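Local structure of MNMC2 (Aquifex aeolicus, 3VYW) at residues A[58-61]-A[66-69]; A[108-113]-A[191-196]; A[44-49]-A[133-138]. The protein probably methylates the modified wobble uridine of tRNA, using S-adenosylmethionine, and works without the oxidase domain to which such methyltransferases are usually fused. One frame throughout, in Å; residues are numbered along the deposited sequence.

How the interactions relate
Read from the N terminus, strand 46-50 opens interaction 3, whose loop closes only at residues 133-138, where strand 126-133 runs out. Within that loop lies the short turn of interaction 1, where strand 56-60 folds back on residues 66-69. Backbone bonds between I59 and E47 and between K61 and G45 join interactions 1 and 3 in one small antiparallel sheet. Interaction 2 opens later, at the start of helix 109-121, and closes at the end of strand 187-192; it crosses interaction 3, because its ends lie inside and beyond that loop. Interaction 3 ties the small sheet to the core, interaction 2 joins helix to strand within it, and all three touch the same S-adenosylmethionine.

Interaction 1: A[58-61]-A[66-69]; sequences LIHK and PYHS. With SAM (S-adenosylmethionine), chain E.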
loop_
_atom_site.group_PDB
_atom_site.type_symbol
_atom_site.label_atom_id
_atom_site.label_comp_id
_atom_site.label_asym_id
_atom_site.label_seq_id
_atom_site.Cartn_x
_atom_site.Cartn_y
_atom_site.Cartn_z
ATOM N N LEU A 58 9.052 12.808 1.501
ATOM C CA LEU A 58 9.765 13.005 0.289
ATOM C C LEU A 58 8.803 12.782 -0.824
ATOM O O LEU A 58 7.835 12.100 -0.669
ATOM C CB LEU A 58 10.880 12.000 0.160
ATOM C CG LEU A 58 11.840 11.903 1.313
ATOM C CD1 LEU A 58 12.719 10.699 1.133
ATOM C CD2 LEU A 58 12.664 13.147 1.388
ATOM N N ILE A 59 9.106 13.355 -1.968
ATOM C CA ILE A 59 8.386 13.054 -3.170
ATOM C C ILE A 59 9.215 12.080 -3.929
ATOM O O ILE A 59 10.378 12.287 -4.073
ATOM C CB ILE A 59 8.221 14.259 -4.076
ATOM C CG1 ILE A 59 7.640 15.433 -3.326
ATOM C CG2 ILE A 59 7.327 13.910 -5.230
ATOM C CD1 ILE A 59 6.179 15.306 -3.040
ATOM N N HIS A 60 8.611 11.015 -4.414
ATOM C CA HIS A 60 9.311 10.086 -5.249
ATOM C C HIS A 60 9.070 10.446 -6.682
ATOM O O HIS A 60 7.947 10.475 -7.147
ATOM C CB HIS A 60 8.872 8.672 -4.941
ATOM C CG HIS A 60 9.821 7.620 -5.409
ATOM N ND1 HIS A 60 10.163 7.482 -6.668
ATOM C CD2 HIS A 60 10.481 6.642 -4.734
ATOM C CE1 HIS A 60 10.996 6.481 -6.798
ATOM N NE2 HIS A 60 11.196 5.969 -5.618
ATOM N N LYS A 61 10.145 10.774 -7.378
ATOM C CA LYS A 61 10.137 11.231 -8.748
ATOM C C LYS A 61 9.655 10.245 -9.784
ATOM O O LYS A 61 9.054 10.629 -10.730
ATOM C CB LYS A 61 11.513 11.749 -9.116
ATOM C CG LYS A 61 11.748 13.185 -8.744
ATOM C CD LYS A 61 13.142 13.405 -8.217
ATOM C CE LYS A 61 14.104 13.865 -9.297
ATOM N NZ LYS A 61 15.352 14.386 -8.689
ATOM N N PRO A 66 4.214 11.738 -3.051
ATOM C CA PRO A 66 4.746 11.784 -1.706
ATOM C C PRO A 66 4.657 10.454 -0.999
ATOM O O PRO A 66 3.783 9.687 -1.231
ATOM C CB PRO A 66 3.874 12.813 -1.035
ATOM C CG PRO A 66 2.630 12.772 -1.767
ATOM C CD PRO A 66 2.938 12.433 -3.159
ATOM N N TYR A 67 5.607 10.185 -0.146
ATOM C CA TYR A 67 5.591 8.986 0.650
ATOM C C TYR A 67 4.393 9.052 1.558
ATOM O O TYR A 67 3.779 8.063 1.887
ATOM C CB TYR A 67 6.863 8.898 1.430
ATOM C CG TYR A 67 7.978 8.319 0.665
ATOM C CD1 TYR A 67 8.443 8.911 -0.470
ATOM C CD2 TYR A 67 8.563 7.175 1.076
ATOM C CE1 TYR A 67 9.472 8.368 -1.174
ATOM C CE2 TYR A 67 9.581 6.631 0.390
ATOM C CZ TYR A 67 10.030 7.224 -0.732
ATOM O OH TYR A 67 11.047 6.640 -1.383
ATOM N N HIS A 68 4.070 10.271 1.933
ATOM C CA HIS A 68 2.930 10.561 2.718
ATOM C C HIS A 68 2.226 11.780 2.271
ATOM O O HIS A 68 2.799 12.604 1.609
ATOM C CB HIS A 68 3.323 10.695 4.146
ATOM C CG HIS A 68 3.423 9.399 4.840
ATOM N ND1 HIS A 68 4.570 8.750 4.967
ATOM C CD2 HIS A 68 2.458 8.619 5.424
ATOM C CE1 HIS A 68 4.352 7.610 5.607
ATOM N NE2 HIS A 68 3.054 7.530 5.886
ATOM N N SER A 69 0.969 11.911 2.648
ATOM C CA SER A 69 0.142 12.974 2.160
ATOM C C SER A 69 0.472 14.262 2.830
ATOM O O SER A 69 0.489 14.354 4.011
ATOM C CB SER A 69 -1.316 12.630 2.373
ATOM O OG SER A 69 -2.039 13.726 2.856
HETATM N N SAM E . 5.166 3.260 4.492
HETATM C CA SAM E . 6.106 4.294 4.276
HETATM C C SAM E . 6.102 5.059 5.542
HETATM O O SAM E . 6.921 5.905 5.802
HETATM O OXT SAM E . 5.271 4.784 6.356
HETATM C CB SAM E . 5.661 4.975 3.001
HETATM C CG SAM E . 6.122 4.088 1.838
HETATM S SD SAM E . 5.750 4.571 0.313
HETATM C CE SAM E . 4.170 4.962 0.265
HETATM C "C5'" SAM E . 5.939 3.333 -0.774
HETATM C "C4'" SAM E . 7.113 2.376 -0.534
HETATM O "O4'" SAM E . 6.865 1.149 -1.192
HETATM C "C3'" SAM E . 8.436 2.849 -1.096
HETATM O "O3'" SAM E . 9.471 2.566 -0.181
HETATM C "C2'" SAM E . 8.645 1.997 -2.317
HETATM O "O2'" SAM E . 10.011 1.818 -2.567
HETATM C "C1'" SAM E . 8.001 0.714 -1.909
HETATM N N9 SAM E . 7.674 -0.201 -3.024
HETATM C C8 SAM E . 7.067 0.080 -4.153
HETATM N N7 SAM E . 6.921 -0.985 -4.916
HETATM C C5 SAM E . 7.445 -1.991 -4.282
HETATM C C6 SAM E . 7.624 -3.414 -4.532
HETATM N N6 SAM E . 7.210 -3.995 -5.645
HETATM N N1 SAM E . 8.219 -4.122 -3.615
HETATM C C2 SAM E . 8.633 -3.594 -2.502
HETATM N N3 SAM E . 8.514 -2.331 -2.226
HETATM C C4 SAM E . 7.942 -1.477 -3.050
#
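Y67 lies against two residues of strand 56-60, L58 and H60, and its ring illustrates how a loop side chain can join a strand to a cofactor. With CG opposite the carbonyl carbon (chi1 -83°), the ring turns back toward the strand. The carbonyl O of L58 meets the ring at its edge, and CB of L58 lies 4.0 Å from CD1 of Y67. Farther out, the side chains of Y67 and H60 cross at a slant: CB of H60 is 3.8 Å from CE1 of Y67, while the phenol OH comes to the edge of the imidazole, 3.4 Å from CD2 of H60. The imidazole NE2 is itself bonded to E135. I59 and P66 lie side by side and point the same way, CD1 of I59 resting 3.9 Å from CB of P66. The backbone bond from Y67 N to L58 O, 3.0 Å long, holds the backbone from which the ring springs. With an alanine here, a gap would probably open between H60 and the sulfonium SD, which lies 3.9 Å from CD2 of Y67. The arrangement is that of a β-hairpin, its strands 56-60 and 65-66 meeting at the I59-P66 non-hydrogen-bonded pair, with the chain beyond it lining the methyl-donor end of the S-adenosylmethionine pocket.

Interaction 2: A[108-113]-A[191-196]; sequences GYNLAV and FHDAFS. With SAM (S-adenosylmethionine), chain E.
N110 reaches from the first turn of helix 109-121 toward F191 and D193, and its side chain can be followed atom by atom. CB meets the F191 ring obliquely, 4.0 Å from CD1 of F191. CG, set opposite the carbonyl carbon (chi1 -81°), passes 3.6 Å from OXT of the S-adenosylmethionine carboxylate. OD1 lies 4.0 Å from the same OXT. At the tip, ND2 gives a weak, bent hydrogen bond of 3.3 Å to OD2 of D193, with the amide and carboxylate planes 32° apart. That same OD2 accepts a bond from the amino N of the cofactor at 3.0 Å, so one oxygen receives both, and the side chain of N110 is a weak second-shell partner of D193, whose carboxylate holds the amino group. Across the methionine part, the helix start takes the carboxylate: Y109 N bonds to its O at 3.2 Å, and N110 N adds a weak bond to OXT. Backbone N-H groups at a helix start are likely to favour a negative group there. Farther along 191-196, the ring of F195 turns one face to the cofactor, with SD 3.8 Å above its plane, offset toward the rim. L111 completes the contact, its CD2 coming to the edge of the F191 ring. Around this site, F82 of helix 74-86 touches both N110 and D193, I100 and D102 of strand 97-103 pack on F191, and L154 of helix 148-157 lies against L111, so the contact fits between the central parallel strands and the helices beside them in this Rossmann-like methyltransferase fold.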
loop_
_atom_site.group_PDB
_atom_site.type_symbol
_atom_site.label_atom_id
_atom_site.label_comp_id
_atom_site.label_asym_id
_atom_site.label_seq_id
_atom_site.Cartn_x
_atom_site.Cartn_y
_atom_site.Cartn_z
ATOM N N GLY A 108 9.595 4.719 7.284
ATOM C CA GLY A 108 9.364 4.073 8.537
ATOM C C GLY A 108 8.387 4.733 9.457
ATOM O O GLY A 108 8.350 4.415 10.591
ATOM N N TYR A 109 7.615 5.665 8.940
ATOM C CA TYR A 109 6.686 6.447 9.719
ATOM C C TYR A 109 5.563 5.696 10.369
ATOM O O TYR A 109 5.288 5.914 11.496
ATOM C CB TYR A 109 6.066 7.500 8.841
ATOM C CG TYR A 109 6.925 8.677 8.550
ATOM C CD1 TYR A 109 8.243 8.728 8.922
ATOM C CD2 TYR A 109 6.422 9.732 7.898
ATOM C CE1 TYR A 109 9.011 9.817 8.643
ATOM C CE2 TYR A 109 7.186 10.810 7.617
ATOM C CZ TYR A 109 8.471 10.850 7.996
ATOM O OH TYR A 109 9.193 11.955 7.707
ATOM N N ASN A 110 4.906 4.828 9.640
ATOM C CA ASN A 110 3.802 4.113 10.181
ATOM C C ASN A 110 4.279 3.285 11.323
ATOM O O ASN A 110 3.660 3.216 12.326
ATOM C CB ASN A 110 3.246 3.144 9.158
ATOM C CG ASN A 110 2.327 3.779 8.158
ATOM O OD1 ASN A 110 1.799 4.830 8.353
ATOM N ND2 ASN A 110 2.149 3.116 7.073
ATOM N N LEU A 111 5.395 2.625 11.135
ATOM C CA LEU A 111 5.939 1.764 12.132
ATOM C C LEU A 111 6.339 2.488 13.380
ATOM O O LEU A 111 6.105 2.027 14.441
ATOM C CB LEU A 111 7.116 1.006 11.564
ATOM C CG LEU A 111 6.740 -0.015 10.527
ATOM C CD1 LEU A 111 7.923 -0.775 10.009
ATOM C CD2 LEU A 111 5.696 -0.970 11.034
ATOM N N ALA A 112 6.982 3.616 13.229
ATOM C CA ALA A 112 7.358 4.432 14.334
ATOM C C ALA A 112 6.182 4.990 15.085
ATOM O O ALA A 112 6.175 5.002 16.273
ATOM C CB ALA A 112 8.240 5.549 13.858
ATOM N N VAL A 113 5.190 5.470 14.378
ATOM C CA VAL A 113 4.017 5.976 15.020
ATOM C C VAL A 113 3.292 4.895 15.777
ATOM O O VAL A 113 2.838 5.117 16.848
ATOM C CB VAL A 113 3.118 6.694 14.024
ATOM C CG1 VAL A 113 1.764 6.953 14.604
ATOM C CG2 VAL A 113 3.764 7.982 13.625
ATOM N N PHE A 191 -0.296 -3.104 7.258
ATOM C CA PHE A 191 -0.301 -1.725 6.876
ATOM C C PHE A 191 0.059 -1.708 5.433
ATOM O O PHE A 191 1.171 -1.896 5.100
ATOM C CB PHE A 191 0.783 -0.975 7.612
ATOM C CG PHE A 191 0.504 -0.740 9.046
ATOM C CD1 PHE A 191 1.531 -0.442 9.894
ATOM C CD2 PHE A 191 -0.756 -0.814 9.547
ATOM C CE1 PHE A 191 1.301 -0.228 11.210
ATOM C CE2 PHE A 191 -0.994 -0.588 10.857
ATOM C CZ PHE A 191 0.033 -0.300 11.691
ATOM N N HIS A 192 -0.892 -1.489 4.567
ATOM C CA HIS A 192 -0.617 -1.609 3.192
ATOM C C HIS A 192 -0.397 -0.291 2.588
ATOM O O HIS A 192 -1.311 0.353 2.173
ATOM C CB HIS A 192 -1.802 -2.270 2.564
ATOM C CG HIS A 192 -1.518 -2.874 1.244
ATOM N ND1 HIS A 192 -1.576 -4.146 1.037
ATOM C CD2 HIS A 192 -1.167 -2.313 0.066
ATOM C CE1 HIS A 192 -1.271 -4.406 -0.203
ATOM N NE2 HIS A 192 -1.025 -3.331 -0.862
ATOM N N ASP A 193 0.846 0.106 2.486
ATOM C CA ASP A 193 1.162 1.459 2.140
ATOM C C ASP A 193 2.105 1.551 0.989
ATOM O O ASP A 193 3.236 1.882 1.145
ATOM C CB ASP A 193 1.785 2.135 3.327
ATOM C CG ASP A 193 1.724 3.597 3.240
ATOM O OD1 ASP A 193 0.995 4.099 2.415
ATOM O OD2 ASP A 193 2.411 4.256 3.988
ATOM N N ALA A 194 1.605 1.227 -0.176
ATOM C CA ALA A 194 2.305 1.397 -1.400
ATOM C C ALA A 194 1.938 2.728 -1.990
ATOM O O ALA A 194 1.113 3.420 -1.477
ATOM C CB ALA A 194 1.976 0.283 -2.339
ATOM N N PHE A 195 2.576 3.081 -3.073
ATOM C CA PHE A 195 2.218 4.247 -3.824
ATOM C C PHE A 195 0.954 3.865 -4.528
ATOM O O PHE A 195 0.592 2.745 -4.549
ATOM C CB PHE A 195 3.312 4.667 -4.795
ATOM C CG PHE A 195 4.489 5.275 -4.142
ATOM C CD1 PHE A 195 5.647 4.589 -4.041
ATOM C CD2 PHE A 195 4.422 6.511 -3.616
ATOM C CE1 PHE A 195 6.719 5.123 -3.423
ATOM C CE2 PHE A 195 5.489 7.059 -2.992
ATOM C CZ PHE A 195 6.643 6.364 -2.897
ATOM N N SER A 196 0.284 4.815 -5.112
ATOM C CA SER A 196 -1.084 4.677 -5.505
ATOM C C SER A 196 -1.226 3.619 -6.573
ATOM O O SER A 196 -0.298 3.325 -7.249
ATOM C CB SER A 196 -1.613 6.033 -5.904
ATOM O OG SER A 196 -2.211 5.997 -7.140
HETATM N N SAM E . 5.166 3.260 4.492
HETATM C CA SAM E . 6.106 4.294 4.276
HETATM C C SAM E . 6.102 5.059 5.542
HETATM O O SAM E . 6.921 5.905 5.802
HETATM O OXT SAM E . 5.271 4.784 6.356
HETATM C CB SAM E . 5.661 4.975 3.001
HETATM C CG SAM E . 6.122 4.088 1.838
HETATM S SD SAM E . 5.750 4.571 0.313
HETATM C CE SAM E . 4.170 4.962 0.265
HETATM C "C5'" SAM E . 5.939 3.333 -0.774
HETATM C "C4'" SAM E . 7.113 2.376 -0.534
HETATM O "O4'" SAM E . 6.865 1.149 -1.192
HETATM C "C3'" SAM E . 8.436 2.849 -1.096
HETATM O "O3'" SAM E . 9.471 2.566 -0.181
HETATM C "C2'" SAM E . 8.645 1.997 -2.317
HETATM O "O2'" SAM E . 10.011 1.818 -2.567
HETATM C "C1'" SAM E . 8.001 0.714 -1.909
HETATM N N9 SAM E . 7.674 -0.201 -3.024
HETATM C C8 SAM E . 7.067 0.080 -4.153
HETATM N N7 SAM E . 6.921 -0.985 -4.916
HETATM C C5 SAM E . 7.445 -1.991 -4.282
HETATM C C6 SAM E . 7.624 -3.414 -4.532
HETATM N N6 SAM E . 7.210 -3.995 -5.645
HETATM N N1 SAM E . 8.219 -4.122 -3.615
HETATM C C2 SAM E . 8.633 -3.594 -2.502
HETATM N N3 SAM E . 8.514 -2.331 -2.226
HETATM C C4 SAM E . 7.942 -1.477 -3.050
#

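Interaction 3: A[44-49]-A[133-138]; sequences SGQEIA and EKELLK. With SAM (S-adenosylmethionine), chain E.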
loop_
_atom_site.group_PDB
_atom_site.type_symbol
_atom_site.label_atom_id
_atom_site.label_comp_id
_atom_site.label_asym_id
_atom_site.label_seq_id
_atom_site.Cartn_x
_atom_site.Cartn_y
_atom_site.Cartn_z
ATOM N N SER A 44 13.742 9.185 -11.458
ATOM C CA SER A 44 14.124 8.487 -10.250
ATOM C C SER A 44 14.535 9.473 -9.201
ATOM O O SER A 44 14.629 10.612 -9.471
ATOM C CB SER A 44 15.228 7.481 -10.497
ATOM O OG SER A 44 16.333 8.091 -11.087
ATOM N N GLY A 45 14.782 9.014 -7.996
ATOM C CA GLY A 45 15.181 9.885 -6.923
ATOM C C GLY A 45 14.072 10.468 -6.102
ATOM O O GLY A 45 12.939 10.193 -6.326
ATOM N N GLN A 46 14.423 11.259 -5.109
ATOM C CA GLN A 46 13.445 11.803 -4.200
ATOM C C GLN A 46 13.730 13.247 -3.914
ATOM O O GLN A 46 14.832 13.684 -3.997
ATOM C CB GLN A 46 13.449 11.032 -2.902
ATOM C CG GLN A 46 13.074 9.585 -3.021
ATOM C CD GLN A 46 14.247 8.727 -3.343
ATOM O OE1 GLN A 46 15.304 8.895 -2.800
ATOM N NE2 GLN A 46 14.066 7.811 -4.248
ATOM N N GLU A 47 12.698 13.978 -3.568
ATOM C CA GLU A 47 12.798 15.376 -3.241
ATOM C C GLU A 47 12.157 15.609 -1.925
ATOM O O GLU A 47 11.120 15.065 -1.660
ATOM C CB GLU A 47 12.008 16.166 -4.237
ATOM C CG GLU A 47 12.811 17.055 -5.124
ATOM C CD GLU A 47 12.004 17.503 -6.299
ATOM O OE1 GLU A 47 11.002 18.214 -6.090
ATOM O OE2 GLU A 47 12.378 17.137 -7.419
ATOM N N ILE A 48 12.772 16.422 -1.099
ATOM C CA ILE A 48 12.238 16.709 0.205
ATOM C C ILE A 48 11.028 17.637 0.170
ATOM O O ILE A 48 11.007 18.559 -0.582
ATOM C CB ILE A 48 13.344 17.258 1.105
ATOM C CG1 ILE A 48 13.537 16.339 2.277
ATOM C CG2 ILE A 48 12.991 18.612 1.629
ATOM C CD1 ILE A 48 12.536 16.570 3.367
ATOM N N ALA A 49 10.018 17.376 0.973
ATOM C CA ALA A 49 8.853 18.222 0.987
ATOM C C ALA A 49 8.189 18.409 2.326
ATOM O O ALA A 49 8.325 17.605 3.190
ATOM C CB ALA A 49 7.844 17.702 -0.001
ATOM N N GLU A 133 10.600 -3.788 1.301
ATOM C CA GLU A 133 11.067 -2.567 0.715
ATOM C C GLU A 133 12.004 -2.865 -0.409
ATOM O O GLU A 133 13.023 -3.421 -0.185
ATOM C CB GLU A 133 11.779 -1.757 1.777
ATOM C CG GLU A 133 12.233 -0.383 1.371
ATOM C CD GLU A 133 11.280 0.368 0.483
ATOM O OE1 GLU A 133 11.619 0.646 -0.644
ATOM O OE2 GLU A 133 10.215 0.739 0.920
ATOM N N LYS A 134 11.622 -2.545 -1.623
ATOM C CA LYS A 134 12.502 -2.635 -2.766
ATOM C C LYS A 134 13.607 -1.620 -2.895
ATOM O O LYS A 134 14.600 -1.897 -3.504
ATOM C CB LYS A 134 11.747 -2.818 -4.063
ATOM C CG LYS A 134 11.302 -1.574 -4.781
ATOM C CD LYS A 134 10.383 -1.984 -5.892
ATOM C CE LYS A 134 10.396 -1.022 -7.033
ATOM N NZ LYS A 134 10.011 -1.759 -8.240
ATOM N N GLU A 135 13.403 -0.435 -2.352
ATOM C CA GLU A 135 14.353 0.647 -2.426
ATOM C C GLU A 135 14.582 1.294 -1.084
ATOM O O GLU A 135 14.120 2.371 -0.852
ATOM C CB GLU A 135 13.864 1.700 -3.399
ATOM C CG GLU A 135 14.758 2.919 -3.541
ATOM C CD GLU A 135 14.242 3.947 -4.525
ATOM O OE1 GLU A 135 14.804 5.025 -4.591
ATOM O OE2 GLU A 135 13.298 3.692 -5.257
ATOM N N LEU A 136 15.320 0.637 -0.212
ATOM C CA LEU A 136 15.670 1.193 1.071
ATOM C C LEU A 136 16.537 2.423 0.949
ATOM O O LEU A 136 17.426 2.480 0.148
ATOM C CB LEU A 136 16.397 0.168 1.884
ATOM C CG LEU A 136 16.441 0.479 3.349
ATOM C CD1 LEU A 136 15.046 0.799 3.774
ATOM C CD2 LEU A 136 16.940 -0.726 4.084
ATOM N N LEU A 137 16.258 3.416 1.761
ATOM C CA LEU A 137 16.950 4.662 1.696
ATOM C C LEU A 137 18.042 4.668 2.717
ATOM O O LEU A 137 18.011 3.898 3.640
ATOM C CB LEU A 137 16.006 5.812 1.964
ATOM C CG LEU A 137 14.958 6.154 0.935
ATOM C CD1 LEU A 137 14.374 7.503 1.224
ATOM C CD2 LEU A 137 15.503 6.117 -0.463
ATOM N N LYS A 138 19.002 5.554 2.531
ATOM C CA LYS A 138 20.073 5.783 3.476
ATOM C C LYS A 138 19.944 7.044 4.295
ATOM O O LYS A 138 20.574 7.177 5.309
ATOM C CB LYS A 138 21.356 5.842 2.713
ATOM C CG LYS A 138 21.152 5.455 1.282
ATOM C CD LYS A 138 21.377 3.969 1.085
ATOM C CE LYS A 138 22.059 3.710 -0.241
ATOM N NZ LYS A 138 22.763 4.945 -0.663
HETATM N N SAM E . 5.166 3.260 4.492
HETATM C CA SAM E . 6.106 4.294 4.276
HETATM C C SAM E . 6.102 5.059 5.542
HETATM O O SAM E . 6.921 5.905 5.802
HETATM O OXT SAM E . 5.271 4.784 6.356
HETATM C CB SAM E . 5.661 4.975 3.001
HETATM C CG SAM E . 6.122 4.088 1.838
HETATM S SD SAM E . 5.750 4.571 0.313
HETATM C CE SAM E . 4.170 4.962 0.265
HETATM C "C5'" SAM E . 5.939 3.333 -0.774
HETATM C "C4'" SAM E . 7.113 2.376 -0.534
HETATM O "O4'" SAM E . 6.865 1.149 -1.192
HETATM C "C3'" SAM E . 8.436 2.849 -1.096
HETATM O "O3'" SAM E . 9.471 2.566 -0.181
HETATM C "C2'" SAM E . 8.645 1.997 -2.317
HETATM O "O2'" SAM E . 10.011 1.818 -2.567
HETATM C "C1'" SAM E . 8.001 0.714 -1.909
HETATM N N9 SAM E . 7.674 -0.201 -3.024
HETATM C C8 SAM E . 7.067 0.080 -4.153
HETATM N N7 SAM E . 6.921 -0.985 -4.916
HETATM C C5 SAM E . 7.445 -1.991 -4.282
HETATM C C6 SAM E . 7.624 -3.414 -4.532
HETATM N N6 SAM E . 7.210 -3.995 -5.645
HETATM N N1 SAM E . 8.219 -4.122 -3.615
HETATM C C2 SAM E . 8.633 -3.594 -2.502
HETATM N N3 SAM E . 8.514 -2.331 -2.226
HETATM C C4 SAM E . 7.942 -1.477 -3.050
#
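Q46 and E135 supply the polar link of this contact, approaching each other from opposite directions. NE2 of Q46 donates to OE1 of E135 at 2.9 Å, yet the angle at the hydrogen is only 126°, so the bond is weak, and the amide and carboxylate planes stand 64° apart. E135 carries its carboxylate toward Q46 on a fully extended chain, CG lying opposite the backbone N (chi1 178°), while Q46 bends at its second torsion to meet it. The other oxygen of E135, OE2, is bonded to NE2 of H60 on strand 56-60, the stronger polar partner, so the two oxygens of one carboxylate serve two neighbouring strands.

The van der Waals part is small. L137 and Q46 slide past each other in opposite directions, and a methyl, CD2 of L137, rests 3.6 Å from the amide oxygen OE1 of Q46. L137 also packs on L58 of strand 56-60.

A third group of contacts turns to S-adenosylmethionine. E133 OE1 accepts two bonds, from the backbone N of E135 at 2.7 Å and from the ribose O2' at 2.8 Å; the first ties the loop back on the acid that grips the ribose. The other oxygen, OE2, is bonded to the backbone N of G106. The aliphatic chain of K134 lies over a face of the adenine, CD being 3.4 Å from C5 of the base.

Such chemistry implies a division of labour. E133 and K134 hold the nucleoside directly, whereas the link to strand 46-50 rests on a bent amide-carboxylate bond and one leucine methyl, with the firmer polar tie made by H60, whose bonds are consistent with an imidazole that donates from NE2 to E135.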